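Local coordinates for probable glutathione S-transferase (Pseudomonas aeruginosa, PDB 6JWK), which probably isomerises maleylpyruvate as a zeta-class glutathione S-transferase, and may also have maleylacetoacetate isomerase and glutathione transferase activity, at residues M1-S5 with Q27-V31; A93-A97 with I162-L167. All coordinates share one frame; numbering follows the deposited sequence.

Contact 1 of 2, residues M1-S5 with Q27-V31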
# COMPACT_ATOMS: atom_id res chain seq x y z
N MET B 1 23.58 7.54 4.49
CA MET B 1 22.31 6.83 4.82
C MET B 1 22.59 5.36 5.09
O MET B 1 23.49 4.81 4.50
CB MET B 1 21.31 6.92 3.67
CG MET B 1 21.05 8.33 3.29
SD MET B 1 19.34 8.56 2.75
CE MET B 1 19.35 10.34 2.54
N GLN B 2 21.76 4.76 5.92
CA GLN B 2 21.85 3.34 6.28
C GLN B 2 20.45 2.77 6.10
O GLN B 2 19.47 3.49 6.27
CB GLN B 2 22.38 3.21 7.70
CG GLN B 2 23.65 4.01 7.95
CD GLN B 2 24.04 3.92 9.40
OE1 GLN B 2 25.19 3.64 9.72
NE2 GLN B 2 23.07 4.14 10.29
N LEU B 3 20.37 1.52 5.69
CA LEU B 3 19.10 0.78 5.61
C LEU B 3 19.20 -0.43 6.50
O LEU B 3 20.00 -1.32 6.14
CB LEU B 3 18.79 0.32 4.19
CG LEU B 3 17.44 -0.39 4.16
CD1 LEU B 3 16.36 0.60 3.77
CD2 LEU B 3 17.46 -1.62 3.28
N TYR B 4 18.37 -0.48 7.53
CA TYR B 4 18.29 -1.57 8.51
C TYR B 4 17.38 -2.62 7.87
O TYR B 4 16.22 -2.32 7.57
CB TYR B 4 17.89 -1.01 9.89
CG TYR B 4 18.99 -0.18 10.49
CD1 TYR B 4 19.19 1.14 10.10
CD2 TYR B 4 19.95 -0.75 11.34
CE1 TYR B 4 20.26 1.88 10.58
CE2 TYR B 4 21.03 -0.03 11.82
CZ TYR B 4 21.16 1.30 11.45
OH TYR B 4 22.22 2.03 11.88
N SER B 5 17.94 -3.79 7.59
CA SER B 5 17.37 -4.85 6.73
C SER B 5 17.46 -6.17 7.47
O SER B 5 18.41 -6.36 8.20
CB SER B 5 18.14 -4.88 5.42
OG SER B 5 18.06 -6.17 4.77
N GLN B 27 24.96 1.24 1.53
CA GLN B 27 24.10 1.73 2.63
C GLN B 27 23.44 0.58 3.45
O GLN B 27 23.01 0.85 4.62
CB GLN B 27 23.11 2.73 2.02
CG GLN B 27 23.80 3.91 1.36
CD GLN B 27 22.91 5.10 1.05
OE1 GLN B 27 21.67 5.03 1.04
NE2 GLN B 27 23.56 6.23 0.79
N VAL B 28 23.30 -0.66 2.94
CA VAL B 28 22.56 -1.76 3.66
C VAL B 28 23.31 -2.17 4.95
O VAL B 28 24.50 -2.18 4.88
CB VAL B 28 22.28 -2.99 2.77
CG1 VAL B 28 21.65 -4.12 3.59
CG2 VAL B 28 21.43 -2.62 1.55
N VAL B 29 22.58 -2.51 6.03
CA VAL B 29 23.04 -2.84 7.41
C VAL B 29 22.14 -3.93 7.98
O VAL B 29 21.01 -3.65 8.37
CB VAL B 29 22.98 -1.61 8.34
CG1 VAL B 29 23.31 -1.99 9.78
CG2 VAL B 29 23.83 -0.45 7.85
N PRO B 30 22.58 -5.21 8.06
CA PRO B 30 21.82 -6.29 8.71
C PRO B 30 21.29 -6.22 10.15
O PRO B 30 21.91 -5.60 10.96
CB PRO B 30 22.82 -7.46 8.73
CG PRO B 30 24.12 -6.92 8.17
CD PRO B 30 23.75 -5.72 7.33
N VAL B 31 20.24 -7.02 10.43
CA VAL B 31 19.54 -7.23 11.74
C VAL B 31 19.20 -5.86 12.33
O VAL B 31 18.20 -5.30 11.85
CB VAL B 31 20.33 -8.13 12.72
CG1 VAL B 31 19.81 -8.08 14.15
CG2 VAL B 31 20.36 -9.57 12.23

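Contact 2 of 2, residues A93-A97 with I162-L167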
# COMPACT_ATOMS: atom_id res chain seq x y z
N ALA B 93 2.13 2.11 -13.07
CA ALA B 93 3.20 1.45 -12.27
C ALA B 93 2.73 1.37 -10.80
O ALA B 93 2.82 0.28 -10.20
CB ALA B 93 4.47 2.23 -12.47
N LEU B 94 2.17 2.45 -10.25
CA LEU B 94 1.68 2.43 -8.84
C LEU B 94 0.50 1.48 -8.69
O LEU B 94 0.43 0.82 -7.65
CB LEU B 94 1.33 3.84 -8.35
CG LEU B 94 2.51 4.80 -8.31
CD1 LEU B 94 2.03 6.24 -7.98
CD2 LEU B 94 3.53 4.32 -7.30
N GLU B 95 -0.31 1.30 -9.72
CA GLU B 95 -1.47 0.38 -9.64
C GLU B 95 -0.93 -1.04 -9.41
O GLU B 95 -1.51 -1.78 -8.56
CB GLU B 95 -2.42 0.47 -10.84
CG GLU B 95 -3.48 -0.65 -10.83
CD GLU B 95 -4.95 -0.41 -11.19
OE1 GLU B 95 -5.16 -0.01 -12.33
OE2 GLU B 95 -5.92 -0.77 -10.37
N LEU B 96 0.08 -1.45 -10.20
CA LEU B 96 0.63 -2.82 -10.07
C LEU B 96 1.41 -2.95 -8.76
O LEU B 96 1.27 -3.96 -8.10
CB LEU B 96 1.48 -3.12 -11.30
CG LEU B 96 2.06 -4.52 -11.36
CD1 LEU B 96 1.04 -5.59 -11.07
CD2 LEU B 96 2.67 -4.73 -12.74
N ALA B 97 2.23 -1.97 -8.43
CA ALA B 97 3.03 -2.01 -7.16
C ALA B 97 2.09 -2.12 -5.94
O ALA B 97 2.41 -2.90 -5.03
CB ALA B 97 3.95 -0.81 -7.07
N ILE B 162 9.92 0.49 -9.47
CA ILE B 162 9.10 0.17 -8.28
C ILE B 162 8.31 -1.13 -8.51
O ILE B 162 8.14 -1.91 -7.57
CB ILE B 162 8.21 1.36 -7.89
CG1 ILE B 162 7.56 1.06 -6.54
CG2 ILE B 162 7.21 1.70 -8.95
CD1 ILE B 162 6.79 2.24 -5.96
N VAL B 163 7.85 -1.42 -9.74
CA VAL B 163 7.03 -2.62 -9.97
C VAL B 163 7.87 -3.88 -9.67
O VAL B 163 7.38 -4.81 -8.92
CB VAL B 163 6.45 -2.59 -11.39
CG1 VAL B 163 5.95 -3.94 -11.79
CG2 VAL B 163 5.36 -1.54 -11.51
N GLU B 164 9.12 -3.92 -10.17
CA GLU B 164 10.00 -5.11 -10.03
C GLU B 164 10.47 -5.15 -8.58
O GLU B 164 10.68 -6.25 -8.05
CB GLU B 164 11.14 -5.09 -11.06
CG GLU B 164 10.64 -5.28 -12.51
CD GLU B 164 9.98 -4.08 -13.17
OE1 GLU B 164 10.24 -2.88 -12.74
OE2 GLU B 164 9.21 -4.32 -14.15
N CYS B 165 10.64 -4.00 -7.94
CA CYS B 165 11.02 -4.00 -6.50
C CYS B 165 9.93 -4.74 -5.69
O CYS B 165 10.28 -5.43 -4.70
CB CYS B 165 11.18 -2.59 -5.96
SG CYS B 165 12.58 -1.69 -6.64
N CYS B 166 8.66 -4.65 -6.09
CA CYS B 166 7.55 -5.31 -5.36
C CYS B 166 7.34 -6.75 -5.88
O CYS B 166 7.06 -7.65 -5.05
CB CYS B 166 6.26 -4.52 -5.49
SG CYS B 166 6.39 -2.91 -4.67
N LEU B 167 7.44 -6.99 -7.19
CA LEU B 167 7.10 -8.33 -7.71
C LEU B 167 8.13 -9.39 -7.34
O LEU B 167 7.74 -10.54 -7.02
CB LEU B 167 6.90 -8.26 -9.22
CG LEU B 167 5.42 -8.08 -9.59
CD1 LEU B 167 5.23 -7.62 -11.04
CD2 LEU B 167 4.65 -9.38 -9.30

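Contact 1 of 2, residues M1-S5 with Q27-V31
Tyr4 and Val29 stand side by side on one face of a parallel strand pair belonging to the first beta-alpha-beta unit of the thioredoxin-like N-terminal domain, in which helix 10-22 links strand 2-5 to strand 28-30. Both side chains point the same way. Val29 CB lies over one face of the Tyr4 ring, offset toward the rim, and Val29 CG1, set anti to the backbone N (chi1 174°), reaches ring atom Tyr4 CE2 at 3.6 Å. Leu3, Val28 and Ser5 share the other face of the sheet: Leu3 packs on Val15 and Leu19 of helix 10-22, Ser5 OG is hydrogen-bonded to Arg16, and Val28 lies against Gln208. The bond from Val29 N to Leu3 O is short, 2.8 Å, but bent (137° at the hydrogen). Leu3 N to Gln27 O (2.9 Å) and Ser5 N to Val29 O (3.2 Å) are straighter. The opposite edge of strand 2-5 pairs with strand 54-56, placing it inside the sheet. At the N-terminal end the Gln27 chain, extended beyond CG, runs alongside Met1; Gln27 CB and CG each lie 3.3 Å from Met1 O, while Gln27 OE1 comes within 3.3 Å of Met1 CB.

Contact 2 of 2, residues A93-A97 with I162-L167
Val163 fits against the helix turn that carries Ala93, Leu96 and Ala97, and its two methyls divide the work. From CB, the branch CG2 stands anti to the carbonyl carbon, beside the backbone N, and reaches the backbone of the other helix. Val163 CG2 rests 3.4 Å from Ala93 O, the oxygen that already accepts the helical bond from Ala97 N. The same methyl, Val163 CG2, is 4.0 Å from Ala93 CB. The second branch, CG1, is anti to the backbone N (chi1 164°) and meets Leu96. Val163 CG1 touches Leu96 CD2 at 3.5 Å. The Leu96 and Val163 side chains cross at about a right angle, and Leu96 CD2 goes on to Leu167 CD1.

This is helix packing inside the all-helical C-terminal domain of the GST fold. Helices 87-103 and 162-176 run nearly parallel here, 7° between the two short segments, with axes 8.8 Å apart. Ala97 CA and Val163 CA are the closest CA atoms across the segments, 4.9 Å apart. The methyl Ala97 CB is flanked by Ile162 CG1 at 4.1 Å and by Cys166 SG, and the sulfur also lies near Ala97 O. Ile162 extends along its longer branch until CD1 meets Leu94 CD2, the two side chains crossing obliquely.

Phe155 packs on Ala93, Leu96 and Val163, while Ile162 and Cys166 touch Ile70 and Leu67 of helix 66-76, so the second helix also faces the N-terminal domain. Glu95 CB points away from the other helix, and Glu95 OE2 accepts a hydrogen bond from Ser64 N of the second subunit.

Contact 1 closes before contact 2 opens along the chain, and the two do not touch: their centres are 22 Å apart and their nearest atoms about 11 Å. The centre of contact 1 lies about 16 Å from the centre of the chain, that of the buried contact 2 about 7 Å. Helix 66-76, in the same N-terminal domain as contact 1, lies against contact 2. In the GST superfamily glutathione binds chiefly in that domain, with the substrate pocket between the domains, and this protein is probably alike. Leu94 of contact 2 packs on Ala68 of the second subunit; a glycerol, probably from the crystallisation liquor, lies about 4 Å from its side chain.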